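SalCYP truncation (Salinispora tropica, PDB 7ABB) belongs to the cytochrome P450 family and holds a heme c group within a mostly helical fold. Local coordinates at residues 49-59 and 331-340; 112-123 and 354-363. One frame throughout, in Å; residues are numbered along the deposited sequence.

Contact 1. Residues 49-59 and 331-340. With HEC (heme c), chain B.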
loop_
_atom_site.group_PDB
_atom_site.type_symbol
_atom_site.label_atom_id
_atom_site.label_comp_id
_atom_site.label_asym_id
_atom_site.label_seq_id
_atom_site.Cartn_x
_atom_site.Cartn_y
_atom_site.Cartn_z
ATOM N N TYR A 49 -6.970 -14.816 -10.360
ATOM C CA TYR A 49 -7.657 -13.542 -10.198
ATOM C C TYR A 49 -9.088 -13.770 -9.742
ATOM O O TYR A 49 -9.528 -13.169 -8.758
ATOM C CB TYR A 49 -7.634 -12.778 -11.515
ATOM C CG TYR A 49 -8.385 -11.488 -11.507
ATOM C CD1 TYR A 49 -7.771 -10.319 -11.103
ATOM C CD2 TYR A 49 -9.706 -11.422 -11.932
ATOM C CE1 TYR A 49 -8.456 -9.096 -11.098
ATOM C CE2 TYR A 49 -10.397 -10.211 -11.945
ATOM C CZ TYR A 49 -9.773 -9.053 -11.534
ATOM O OH TYR A 49 -10.461 -7.866 -11.555
ATOM N N GLU A 50 -9.830 -14.626 -10.455
ATOM C CA GLU A 50 -11.247 -14.781 -10.102
ATOM C C GLU A 50 -11.392 -15.384 -8.708
ATOM O O GLU A 50 -12.292 -14.980 -7.939
ATOM C CB GLU A 50 -11.990 -15.598 -11.159
ATOM C CG GLU A 50 -11.600 -17.045 -11.234
ATOM C CD GLU A 50 -12.475 -17.852 -12.207
ATOM O OE1 GLU A 50 -13.716 -17.702 -12.180
ATOM O OE2 GLU A 50 -11.925 -18.639 -12.999
ATOM N N GLY A 51 -10.500 -16.306 -8.334
ATOM C CA GLY A 51 -10.606 -16.936 -7.023
ATOM C C GLY A 51 -10.240 -15.981 -5.904
ATOM O O GLY A 51 -10.894 -15.929 -4.852
ATOM N N ILE A 52 -9.193 -15.207 -6.107
ATOM C CA ILE A 52 -8.813 -14.231 -5.095
ATOM C C ILE A 52 -9.868 -13.140 -4.959
ATOM O O ILE A 52 -10.225 -12.734 -3.832
ATOM C CB ILE A 52 -7.438 -13.676 -5.463
ATOM C CG1 ILE A 52 -6.399 -14.756 -5.170
ATOM C CG2 ILE A 52 -7.156 -12.399 -4.701
ATOM C CD1 ILE A 52 -5.038 -14.481 -5.744
ATOM N N CYS A 53 -10.372 -12.619 -6.079
ATOM C CA CYS A 53 -11.437 -11.616 -6.005
ATOM C C CYS A 53 -12.632 -12.156 -5.229
ATOM O O CYS A 53 -13.184 -11.469 -4.350
ATOM C CB CYS A 53 -11.892 -11.207 -7.401
ATOM S SG CYS A 53 -10.790 -10.074 -8.209
ATOM N N ALA A 54 -13.044 -13.374 -5.556
ATOM C CA ALA A 54 -14.221 -13.957 -4.909
ATOM C C ALA A 54 -13.996 -14.109 -3.411
ATOM O O ALA A 54 -14.932 -13.945 -2.610
ATOM C CB ALA A 54 -14.558 -15.307 -5.533
ATOM N N ALA A 55 -12.774 -14.451 -3.018
ATOM C CA ALA A 55 -12.472 -14.632 -1.604
ATOM C C ALA A 55 -12.534 -13.303 -0.864
ATOM O O ALA A 55 -13.147 -13.226 0.213
ATOM C CB ALA A 55 -11.101 -15.275 -1.423
ATOM N N PHE A 56 -11.964 -12.252 -1.451
ATOM C CA PHE A 56 -12.069 -10.912 -0.879
ATOM C C PHE A 56 -13.519 -10.489 -0.715
ATOM O O PHE A 56 -13.830 -9.709 0.195
ATOM C CB PHE A 56 -11.361 -9.886 -1.773
ATOM C CG PHE A 56 -9.874 -9.719 -1.511
ATOM C CD1 PHE A 56 -9.396 -9.266 -0.288
ATOM C CD2 PHE A 56 -8.953 -9.970 -2.519
ATOM C CE1 PHE A 56 -8.015 -9.082 -0.079
ATOM C CE2 PHE A 56 -7.607 -9.793 -2.313
ATOM C CZ PHE A 56 -7.122 -9.355 -1.104
ATOM N N ARG A 57 -14.405 -10.946 -1.595
ATOM C CA ARG A 57 -15.792 -10.500 -1.611
ATOM C C ARG A 57 -16.744 -11.388 -0.822
ATOM O O ARG A 57 -17.933 -11.078 -0.776
ATOM C CB ARG A 57 -16.292 -10.386 -3.055
ATOM C CG ARG A 57 -15.619 -9.254 -3.805
ATOM C CD ARG A 57 -15.864 -9.349 -5.312
ATOM N NE ARG A 57 -15.100 -8.297 -5.994
ATOM C CZ ARG A 57 -14.693 -8.365 -7.259
ATOM N NH1 ARG A 57 -14.979 -9.438 -7.998
ATOM N NH2 ARG A 57 -13.997 -7.365 -7.787
ATOM N N ASP A 58 -16.266 -12.472 -0.201
ATOM C CA ASP A 58 -17.129 -13.402 0.551
ATOM C C ASP A 58 -16.544 -13.558 1.952
ATOM O O ASP A 58 -15.874 -14.539 2.261
ATOM C CB ASP A 58 -17.229 -14.724 -0.170
ATOM C CG ASP A 58 -18.098 -15.723 0.539
ATOM O OD1 ASP A 58 -18.744 -15.341 1.533
ATOM O OD2 ASP A 58 -18.124 -16.902 0.091
ATOM N N GLU A 59 -16.829 -12.589 2.820
ATOM C CA GLU A 59 -16.315 -12.644 4.183
ATOM C C GLU A 59 -17.001 -13.702 5.045
ATOM O O GLU A 59 -16.454 -14.071 6.084
ATOM C CB GLU A 59 -16.466 -11.283 4.855
ATOM C CG GLU A 59 -15.661 -10.234 4.176
ATOM C CD GLU A 59 -15.677 -8.920 4.911
ATOM O OE1 GLU A 59 -16.693 -8.591 5.572
ATOM O OE2 GLU A 59 -14.654 -8.225 4.809
ATOM N N PRO A 331 -8.167 -4.578 -14.996
ATOM C CA PRO A 331 -9.017 -4.630 -13.802
ATOM C C PRO A 331 -8.249 -5.115 -12.575
ATOM O O PRO A 331 -8.704 -5.985 -11.835
ATOM C CB PRO A 331 -10.110 -5.613 -14.222
ATOM C CG PRO A 331 -9.338 -6.595 -15.027
ATOM C CD PRO A 331 -8.397 -5.760 -15.858
ATOM N N HIS A 332 -7.076 -4.530 -12.345
ATOM C CA HIS A 332 -6.220 -5.026 -11.282
ATOM C C HIS A 332 -6.871 -4.765 -9.919
ATOM O O HIS A 332 -7.756 -3.916 -9.764
ATOM C CB HIS A 332 -4.847 -4.363 -11.352
ATOM C CG HIS A 332 -4.858 -2.924 -10.955
ATOM N ND1 HIS A 332 -4.960 -2.536 -9.637
ATOM C CD2 HIS A 332 -4.857 -1.784 -11.688
ATOM C CE1 HIS A 332 -4.978 -1.216 -9.572
ATOM N NE2 HIS A 332 -4.925 -0.735 -10.801
ATOM N N ILE A 333 -6.410 -5.520 -8.926
ATOM C CA ILE A 333 -6.835 -5.327 -7.536
ATOM C C ILE A 333 -5.630 -5.013 -6.647
ATOM O O ILE A 333 -5.445 -5.610 -5.582
ATOM C CB ILE A 333 -7.620 -6.543 -7.006
ATOM C CG1 ILE A 333 -6.858 -7.866 -7.209
ATOM C CG2 ILE A 333 -8.955 -6.630 -7.702
ATOM C CD1 ILE A 333 -7.380 -8.989 -6.348
ATOM N N ALA A 334 -4.801 -4.057 -7.073
ATOM C CA ALA A 334 -3.669 -3.634 -6.268
ATOM C C ALA A 334 -4.092 -3.152 -4.904
ATOM O O ALA A 334 -3.278 -3.151 -3.972
ATOM C CB ALA A 334 -2.919 -2.516 -6.974
ATOM N N PHE A 335 -5.339 -2.694 -4.778
ATOM C CA PHE A 335 -5.862 -2.167 -3.522
ATOM C C PHE A 335 -6.847 -3.129 -2.868
ATOM O O PHE A 335 -7.626 -2.723 -1.997
ATOM C CB PHE A 335 -6.539 -0.819 -3.763
ATOM C CG PHE A 335 -5.578 0.280 -4.147
ATOM C CD1 PHE A 335 -4.666 0.782 -3.234
ATOM C CD2 PHE A 335 -5.603 0.795 -5.428
ATOM C CE1 PHE A 335 -3.792 1.799 -3.593
ATOM C CE2 PHE A 335 -4.739 1.816 -5.797
ATOM C CZ PHE A 335 -3.831 2.309 -4.879
ATOM N N GLY A 336 -6.851 -4.390 -3.275
ATOM C CA GLY A 336 -7.836 -5.322 -2.806
ATOM C C GLY A 336 -9.188 -5.102 -3.456
ATOM O O GLY A 336 -9.350 -4.350 -4.415
ATOM N N THR A 337 -10.182 -5.769 -2.895
ATOM C CA THR A 337 -11.561 -5.623 -3.342
ATOM C C THR A 337 -12.444 -6.121 -2.199
ATOM O O THR A 337 -11.941 -6.594 -1.181
ATOM C CB THR A 337 -11.779 -6.334 -4.687
ATOM O OG1 THR A 337 -13.092 -6.045 -5.171
ATOM C CG2 THR A 337 -11.589 -7.835 -4.586
ATOM N N GLY A 338 -13.757 -6.001 -2.356
ATOM C CA GLY A 338 -14.638 -6.326 -1.254
ATOM C C GLY A 338 -14.632 -5.234 -0.196
ATOM O O GLY A 338 -14.175 -4.126 -0.430
ATOM N N HIS A 339 -15.097 -5.590 1.001
ATOM C CA HIS A 339 -15.409 -4.568 2.006
ATOM C C HIS A 339 -14.169 -3.934 2.590
ATOM O O HIS A 339 -14.234 -2.792 3.072
ATOM C CB HIS A 339 -16.218 -5.193 3.125
ATOM C CG HIS A 339 -17.628 -5.504 2.739
ATOM N ND1 HIS A 339 -18.410 -4.630 2.015
ATOM C CD2 HIS A 339 -18.384 -6.607 2.944
ATOM C CE1 HIS A 339 -19.599 -5.171 1.814
ATOM N NE2 HIS A 339 -19.609 -6.372 2.364
ATOM N N HIS A 340 -13.037 -4.634 2.579
ATOM C CA HIS A 340 -11.809 -4.104 3.153
ATOM C C HIS A 340 -10.903 -3.407 2.135
ATOM O O HIS A 340 -9.762 -3.039 2.467
ATOM C CB HIS A 340 -11.067 -5.226 3.881
ATOM C CG HIS A 340 -11.665 -5.551 5.212
ATOM N ND1 HIS A 340 -12.707 -6.439 5.383
ATOM C CD2 HIS A 340 -11.387 -5.061 6.439
ATOM C CE1 HIS A 340 -13.033 -6.486 6.665
ATOM N NE2 HIS A 340 -12.236 -5.662 7.325
HETATM FE FE HEC B . -4.176 0.559 1.908
HETATM C CHA HEC B . -6.346 -1.755 3.241
HETATM C CHB HEC B . -3.159 -1.800 -0.359
HETATM C CHC HEC B . -2.035 2.861 0.538
HETATM C CHD HEC B . -4.922 2.769 4.389
HETATM N NA HEC B . -4.643 -1.368 1.540
HETATM C C1A HEC B . -5.608 -2.156 2.168
HETATM C C2A HEC B . -5.712 -3.462 1.549
HETATM C C3A HEC B . -4.822 -3.446 0.541
HETATM C C4A HEC B . -4.155 -2.167 0.525
HETATM C CMA HEC B . -4.490 -4.581 -0.445
HETATM C CAA HEC B . -6.695 -4.621 1.947
HETATM C CBA HEC B . -6.147 -5.555 3.020
HETATM C CGA HEC B . -7.148 -6.666 3.290
HETATM O O1A HEC B . -6.854 -7.424 4.242
HETATM O O2A HEC B . -8.171 -6.748 2.561
HETATM N NB HEC B . -2.818 0.522 0.429
HETATM C C1B HEC B . -2.575 -0.536 -0.428
HETATM C C2B HEC B . -1.632 -0.088 -1.409
HETATM C C3B HEC B . -1.345 1.205 -1.173
HETATM C C4B HEC B . -2.058 1.604 -0.009
HETATM C CMB HEC B . -1.146 -1.027 -2.531
HETATM C CAB HEC B . -0.425 2.198 -1.836
HETATM C CBB HEC B . 0.071 1.841 -3.199
HETATM N NC HEC B . -3.577 2.441 2.405
HETATM C C1C HEC B . -2.753 3.240 1.646
HETATM C C2C HEC B . -2.727 4.561 2.215
HETATM C C3C HEC B . -3.538 4.567 3.298
HETATM C C4C HEC B . -4.057 3.225 3.428
HETATM C CMC HEC B . -1.925 5.722 1.625
HETATM C CAC HEC B . -3.870 5.678 4.308
HETATM C CBC HEC B . -3.641 7.139 3.925
HETATM N ND HEC B . -5.373 0.493 3.504
HETATM C C1D HEC B . -5.524 1.551 4.400
HETATM C C2D HEC B . -6.481 1.160 5.386
HETATM C C3D HEC B . -6.932 -0.222 5.065
HETATM C C4D HEC B . -6.206 -0.556 3.859
HETATM C CMD HEC B . -6.934 2.022 6.571
HETATM C CAD HEC B . -7.947 -1.093 5.827
HETATM C CBD HEC B . -9.303 -0.865 5.205
HETATM C CGD HEC B . -10.329 -1.777 5.848
HETATM O O1D HEC B . -11.542 -1.534 5.671
HETATM O O2D HEC B . -9.905 -2.733 6.528
HETATM O O HOH W 1 -12.240 -7.180 1.441
HETATM O O HOH W 2 -15.861 -8.371 1.409
HETATM O O HOH W 3 -16.009 -5.414 -4.249
#
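Thr337 sits against the foot of the Phe56 side chain, its methyl CG2 3.5 Å from Phe56 CB. With OG1 trans to the Thr337 backbone N (chi1 -173°), the hydroxyl is turned to Arg57, whose NH2 donates to it over 3.1 Å. That bond is bent (140° at the hydrogen), with OG1 tilted from the guanidinium plane, and Cys53 CB lies over one face of the same group. Thr337 N and Gly336 CA lie over one face of the Phe56 ring, while the ring edge points at the heme c carboxylate, CE1 to O2A 3.5 Å. Ile333 meets the ring obliquely through CD1; that methyl also reaches Ile52 CG2 at 3.8 Å, and Ile333 CG2 rests on Cys53 SG. The sulfur in turn lies over the rim of one face of the Tyr49 ring, whose hydroxyl OH donates to Pro331 O at 2.6 Å, in the carbonyl plane. Near Phe56 the backbones are joined by water: Phe56 O and His339 N share one, 2.7 Å from Phe56 O. Further on, His340 ND1 makes a weak bond to Glu59 OE2, and its NE2 is held by Ile83 O. Residues 335-340 are the first part of the FxxGxxxCxG heme-binding loop of cytochromes P450, which runs on through Cys342; Phe335 lies beside the porphyrin, and helix 49-56 packs against the loop.

Contact 2. Residues 112-123 and 354-363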
loop_
_atom_site.group_PDB
_atom_site.type_symbol
_atom_site.label_atom_id
_atom_site.label_comp_id
_atom_site.label_asym_id
_atom_site.label_seq_id
_atom_site.Cartn_x
_atom_site.Cartn_y
_atom_site.Cartn_z
ATOM N N ARG A 112 1.635 18.380 -4.372
ATOM C CA ARG A 112 2.480 18.817 -5.479
ATOM C C ARG A 112 3.595 19.736 -5.005
ATOM O O ARG A 112 4.753 19.599 -5.426
ATOM C CB ARG A 112 1.613 19.504 -6.531
ATOM C CG ARG A 112 2.373 19.776 -7.833
ATOM C CD ARG A 112 1.529 20.428 -8.912
ATOM N NE ARG A 112 0.416 19.571 -9.254
ATOM C CZ ARG A 112 0.490 18.426 -9.931
ATOM N NH1 ARG A 112 1.646 17.959 -10.407
ATOM N NH2 ARG A 112 -0.622 17.731 -10.134
ATOM N N ALA A 113 3.262 20.700 -4.139
ATOM C CA ALA A 113 4.281 21.622 -3.645
ATOM C C ALA A 113 5.327 20.887 -2.819
ATOM O O ALA A 113 6.517 21.236 -2.854
ATOM C CB ALA A 113 3.635 22.732 -2.825
ATOM N N ASN A 114 4.881 19.878 -2.066
ATOM C CA ASN A 114 5.770 18.997 -1.311
ATOM C C ASN A 114 6.745 18.271 -2.247
ATOM O O ASN A 114 7.970 18.377 -2.082
ATOM C CB ASN A 114 4.877 18.047 -0.505
ATOM C CG ASN A 114 5.606 16.968 0.265
ATOM O OD1 ASN A 114 6.821 16.944 0.411
ATOM N ND2 ASN A 114 4.816 16.032 0.773
ATOM N N ALA A 115 6.227 17.587 -3.269
ATOM C CA ALA A 115 7.102 16.912 -4.218
ATOM C C ALA A 115 8.092 17.885 -4.834
ATOM O O ALA A 115 9.295 17.608 -4.915
ATOM C CB ALA A 115 6.290 16.276 -5.324
ATOM N N ARG A 116 7.597 19.039 -5.282
ATOM C CA ARG A 116 8.456 19.981 -6.004
ATOM C C ARG A 116 9.562 20.511 -5.104
ATOM O O ARG A 116 10.728 20.637 -5.515
ATOM C CB ARG A 116 7.608 21.119 -6.570
ATOM C CG ARG A 116 8.365 22.095 -7.441
ATOM C CD ARG A 116 7.483 23.226 -7.945
ATOM N NE ARG A 116 6.419 22.798 -8.860
ATOM C CZ ARG A 116 5.109 22.863 -8.611
ATOM N NH1 ARG A 116 4.633 23.322 -7.451
ATOM N NH2 ARG A 116 4.250 22.466 -9.534
ATOM N N ARG A 117 9.200 20.879 -3.877
ATOM C CA ARG A 117 10.174 21.363 -2.915
ATOM C C ARG A 117 11.264 20.336 -2.683
ATOM O O ARG A 117 12.460 20.659 -2.680
ATOM C CB ARG A 117 9.449 21.683 -1.599
ATOM C CG ARG A 117 10.344 22.129 -0.448
ATOM C CD ARG A 117 9.871 21.606 0.918
ATOM N NE ARG A 117 8.417 21.704 1.058
ATOM C CZ ARG A 117 7.657 20.787 1.661
ATOM N NH1 ARG A 117 8.211 19.723 2.220
ATOM N NH2 ARG A 117 6.332 20.910 1.697
ATOM N N ARG A 118 10.864 19.079 -2.488
ATOM C CA ARG A 118 11.825 18.054 -2.125
ATOM C C ARG A 118 12.719 17.713 -3.312
ATOM O O ARG A 118 13.937 17.593 -3.160
ATOM C CB ARG A 118 11.091 16.828 -1.586
ATOM C CG ARG A 118 10.405 17.086 -0.255
ATOM C CD ARG A 118 9.715 15.824 0.250
ATOM N NE ARG A 118 9.142 16.077 1.568
ATOM C CZ ARG A 118 9.846 16.105 2.689
ATOM N NH1 ARG A 118 11.161 15.892 2.682
ATOM N NH2 ARG A 118 9.240 16.375 3.844
ATOM N N ILE A 119 12.144 17.582 -4.507
ATOM C CA ILE A 119 12.977 17.221 -5.659
ATOM C C ILE A 119 13.911 18.370 -6.006
ATOM O O ILE A 119 15.091 18.157 -6.317
ATOM C CB ILE A 119 12.089 16.832 -6.840
ATOM C CG1 ILE A 119 11.298 15.577 -6.494
ATOM C CG2 ILE A 119 12.969 16.580 -8.100
ATOM C CD1 ILE A 119 10.075 15.375 -7.336
ATOM N N SER A 120 13.408 19.610 -5.958
ATOM C CA SER A 120 14.244 20.776 -6.221
ATOM C C SER A 120 15.492 20.784 -5.361
ATOM O O SER A 120 16.549 21.249 -5.808
ATOM C CB SER A 120 13.446 22.061 -5.970
ATOM O OG SER A 120 12.514 22.297 -6.995
ATOM N N ALA A 121 15.405 20.269 -4.140
ATOM C CA ALA A 121 16.525 20.374 -3.218
ATOM C C ALA A 121 17.667 19.426 -3.559
ATOM O O ALA A 121 18.766 19.614 -3.042
ATOM C CB ALA A 121 16.044 20.106 -1.785
ATOM N N PHE A 122 17.445 18.412 -4.401
ATOM C CA PHE A 122 18.538 17.521 -4.785
ATOM C C PHE A 122 18.792 17.422 -6.282
ATOM O O PHE A 122 19.725 16.715 -6.665
ATOM C CB PHE A 122 18.361 16.105 -4.210
ATOM C CG PHE A 122 17.068 15.415 -4.550
ATOM C CD1 PHE A 122 16.856 14.828 -5.792
ATOM C CD2 PHE A 122 16.079 15.274 -3.589
ATOM C CE1 PHE A 122 15.657 14.158 -6.079
ATOM C CE2 PHE A 122 14.900 14.623 -3.860
ATOM C CZ PHE A 122 14.671 14.053 -5.095
ATOM N N VAL A 123 18.054 18.142 -7.132
ATOM C CA VAL A 123 18.285 18.065 -8.580
ATOM C C VAL A 123 19.753 18.299 -8.927
ATOM O O VAL A 123 20.302 17.648 -9.827
ATOM C CB VAL A 123 17.390 19.062 -9.343
ATOM C CG1 VAL A 123 17.755 19.082 -10.820
ATOM C CG2 VAL A 123 15.965 18.691 -9.234
ATOM N N THR A 354 1.329 12.492 -8.755
ATOM C CA THR A 354 1.866 13.836 -8.551
ATOM C C THR A 354 3.381 13.795 -8.419
ATOM O O THR A 354 4.087 14.646 -8.998
ATOM C CB THR A 354 1.224 14.463 -7.317
ATOM O OG1 THR A 354 -0.193 14.549 -7.506
ATOM C CG2 THR A 354 1.740 15.845 -7.102
ATOM N N ALA A 355 3.904 12.836 -7.650
ATOM C CA ALA A 355 5.359 12.756 -7.489
ATOM C C ALA A 355 6.025 12.505 -8.821
ATOM O O ALA A 355 7.035 13.143 -9.147
ATOM C CB ALA A 355 5.742 11.656 -6.518
ATOM N N TRP A 356 5.493 11.578 -9.609
ATOM C CA TRP A 356 6.132 11.300 -10.890
ATOM C C TRP A 356 5.991 12.466 -11.873
ATOM O O TRP A 356 6.889 12.699 -12.701
ATOM C CB TRP A 356 5.573 10.008 -11.500
ATOM C CG TRP A 356 5.977 8.744 -10.738
ATOM C CD1 TRP A 356 6.945 8.622 -9.784
ATOM C CD2 TRP A 356 5.396 7.441 -10.895
ATOM N NE1 TRP A 356 7.003 7.310 -9.341
ATOM C CE2 TRP A 356 6.050 6.578 -9.995
ATOM C CE3 TRP A 356 4.378 6.946 -11.688
ATOM C CZ2 TRP A 356 5.722 5.220 -9.898
ATOM C CZ3 TRP A 356 4.045 5.604 -11.585
ATOM C CH2 TRP A 356 4.719 4.764 -10.699
ATOM N N GLU A 357 4.888 13.209 -11.821
ATOM C CA GLU A 357 4.753 14.410 -12.633
ATOM C C GLU A 357 5.849 15.410 -12.287
ATOM O O GLU A 357 6.544 15.950 -13.169
ATOM C CB GLU A 357 3.364 15.029 -12.419
ATOM C CG GLU A 357 2.219 14.297 -13.107
ATOM C CD GLU A 357 0.856 14.828 -12.717
ATOM O OE1 GLU A 357 0.740 15.447 -11.635
ATOM O OE2 GLU A 357 -0.112 14.632 -13.486
ATOM N N GLU A 358 5.992 15.716 -10.995
ATOM C CA GLU A 358 6.970 16.729 -10.614
ATOM C C GLU A 358 8.391 16.226 -10.856
ATOM O O GLU A 358 9.272 17.012 -11.220
ATOM C CB GLU A 358 6.766 17.151 -9.154
ATOM C CG GLU A 358 5.435 17.859 -8.897
ATOM C CD GLU A 358 5.267 19.065 -9.762
ATOM O OE1 GLU A 358 6.173 19.926 -9.752
ATOM O OE2 GLU A 358 4.240 19.161 -10.458
ATOM N N TRP A 359 8.618 14.921 -10.693
ATOM C CA TRP A 359 9.926 14.346 -10.981
ATOM C C TRP A 359 10.314 14.597 -12.432
ATOM O O TRP A 359 11.424 15.058 -12.712
ATOM C CB TRP A 359 9.915 12.844 -10.666
ATOM C CG TRP A 359 11.233 12.190 -10.942
ATOM C CD1 TRP A 359 11.704 11.793 -12.160
ATOM C CD2 TRP A 359 12.265 11.892 -9.991
ATOM N NE1 TRP A 359 12.952 11.262 -12.022
ATOM C CE2 TRP A 359 13.328 11.311 -10.707
ATOM C CE3 TRP A 359 12.400 12.067 -8.614
ATOM C CZ2 TRP A 359 14.507 10.903 -10.091
ATOM C CZ3 TRP A 359 13.573 11.665 -7.996
ATOM C CH2 TRP A 359 14.610 11.069 -8.743
ATOM N N HIS A 360 9.414 14.311 -13.377
ATOM C CA HIS A 360 9.789 14.442 -14.786
ATOM C C HIS A 360 9.874 15.887 -15.260
ATOM O O HIS A 360 10.528 16.179 -16.267
ATOM C CB HIS A 360 8.816 13.627 -15.631
ATOM C CG HIS A 360 9.052 12.157 -15.516
ATOM N ND1 HIS A 360 8.527 11.390 -14.498
ATOM C CD2 HIS A 360 9.831 11.327 -16.250
ATOM C CE1 HIS A 360 8.932 10.139 -14.639
ATOM N NE2 HIS A 360 9.730 10.077 -15.692
ATOM N N GLU A 361 9.290 16.822 -14.515
ATOM C CA GLU A 361 9.464 18.236 -14.819
ATOM C C GLU A 361 10.875 18.694 -14.503
ATOM O O GLU A 361 11.458 19.484 -15.252
ATOM C CB GLU A 361 8.457 19.048 -14.019
ATOM C CG GLU A 361 8.616 20.534 -14.193
ATOM C CD GLU A 361 8.318 20.998 -15.602
ATOM O OE1 GLU A 361 9.054 21.876 -16.113
ATOM O OE2 GLU A 361 7.343 20.489 -16.196
ATOM N N LEU A 362 11.435 18.211 -13.401
ATOM C CA LEU A 362 12.753 18.637 -12.959
ATOM C C LEU A 362 13.873 17.706 -13.406
ATOM O O LEU A 362 15.010 18.161 -13.599
ATOM C CB LEU A 362 12.755 18.753 -11.430
ATOM C CG LEU A 362 11.943 19.925 -10.869
ATOM C CD1 LEU A 362 11.843 19.793 -9.366
ATOM C CD2 LEU A 362 12.591 21.248 -11.246
ATOM N N ILE A 363 13.567 16.424 -13.581
ATOM C CA ILE A 363 14.523 15.370 -13.906
ATOM C C ILE A 363 13.917 14.524 -15.026
ATOM O O ILE A 363 13.468 13.390 -14.781
ATOM C CB ILE A 363 14.860 14.527 -12.663
ATOM C CG1 ILE A 363 15.248 15.411 -11.466
ATOM C CG2 ILE A 363 15.962 13.482 -13.003
ATOM C CD1 ILE A 363 15.494 14.631 -10.165
HETATM O O HOH W 4 4.253 20.847 -12.381
#
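Glu357 OE1 is gripped by both terminal nitrogens of Arg112, NH1 at 2.9 Å and NH2 at 3.1 Å, an end-on salt bridge to a single oxygen that lies in the guanidinium plane. NH1 approaches it from above the carboxylate plane, NH2 from the syn side. The same NH1 makes a second salt bridge through a straighter bond, 162° at the hydrogen, to the anti lone pair of Glu358 OE2 at 2.9 Å. One nitrogen therefore links two carboxylates, which probably fixes the rotation of the guanidinium; Thr354 CG2 lies over one of its faces. The other oxygen of Glu358, OE1, forms a salt bridge with Arg116 NE at 3.0 Å, completing a network of Arg112, Arg116, Glu357 and Glu358, and a water joins Arg116 NH2 to Glu358 OE2. The bend of Glu358 at chi2 (-57°) folds its carboxylate back between the two arginines, and the side chain is a knob among Arg112, Ala115, Arg116 and Ile119. Toward the C-terminal ends of both segments the contact turns apolar. Ile119 is the reciprocal knob, seated among Ala355, Glu358, Trp359 and Leu362; its CG2 meets Leu362 CD1 at 3.6 Å and Ile363 CD1 at 3.8 Å. Phe122 brings its edge to Trp359, CE1 to CZ3 3.8 Å, while Ile363 CD1 lies over one face of the indole. The knobs-into-holes packing joins segments 112-120 and 354-362, which run in roughly the same direction with a signed crossing angle of -39°. Helix 130-147 backs them, with Tyr138 touching both Ala115 and Ala355, and helix 238-253 meets helix 345-362 at Ala355 and Trp359. At the C-terminal side of the contact, Trp388 touches Phe122 and Ile363, close to the short two-stranded sheet of 127-129 and 385-387.

How the contacts relate
From the N terminus the chain passes strands 34-37 and 43-46, enters contact 1 through 49-59, and reaches contact 2 at 112-123. Much of the helical body follows before 331-340 returns to helix 49-56, closing a loop of 271 intervening residues. After thirteen intervening residues, 354-363 returns to helix 108-120 and closes a second loop, of 230. The segments alternate, so the two loops cross rather than nest. The contacts lie on opposite sides of the chain's centre, centres 34 Å apart. Contact 1 ties helix 49-56, early in the chain, to the heme loop; contact 2 fastens the far end of helix 345-362, which follows that loop, to the helical body.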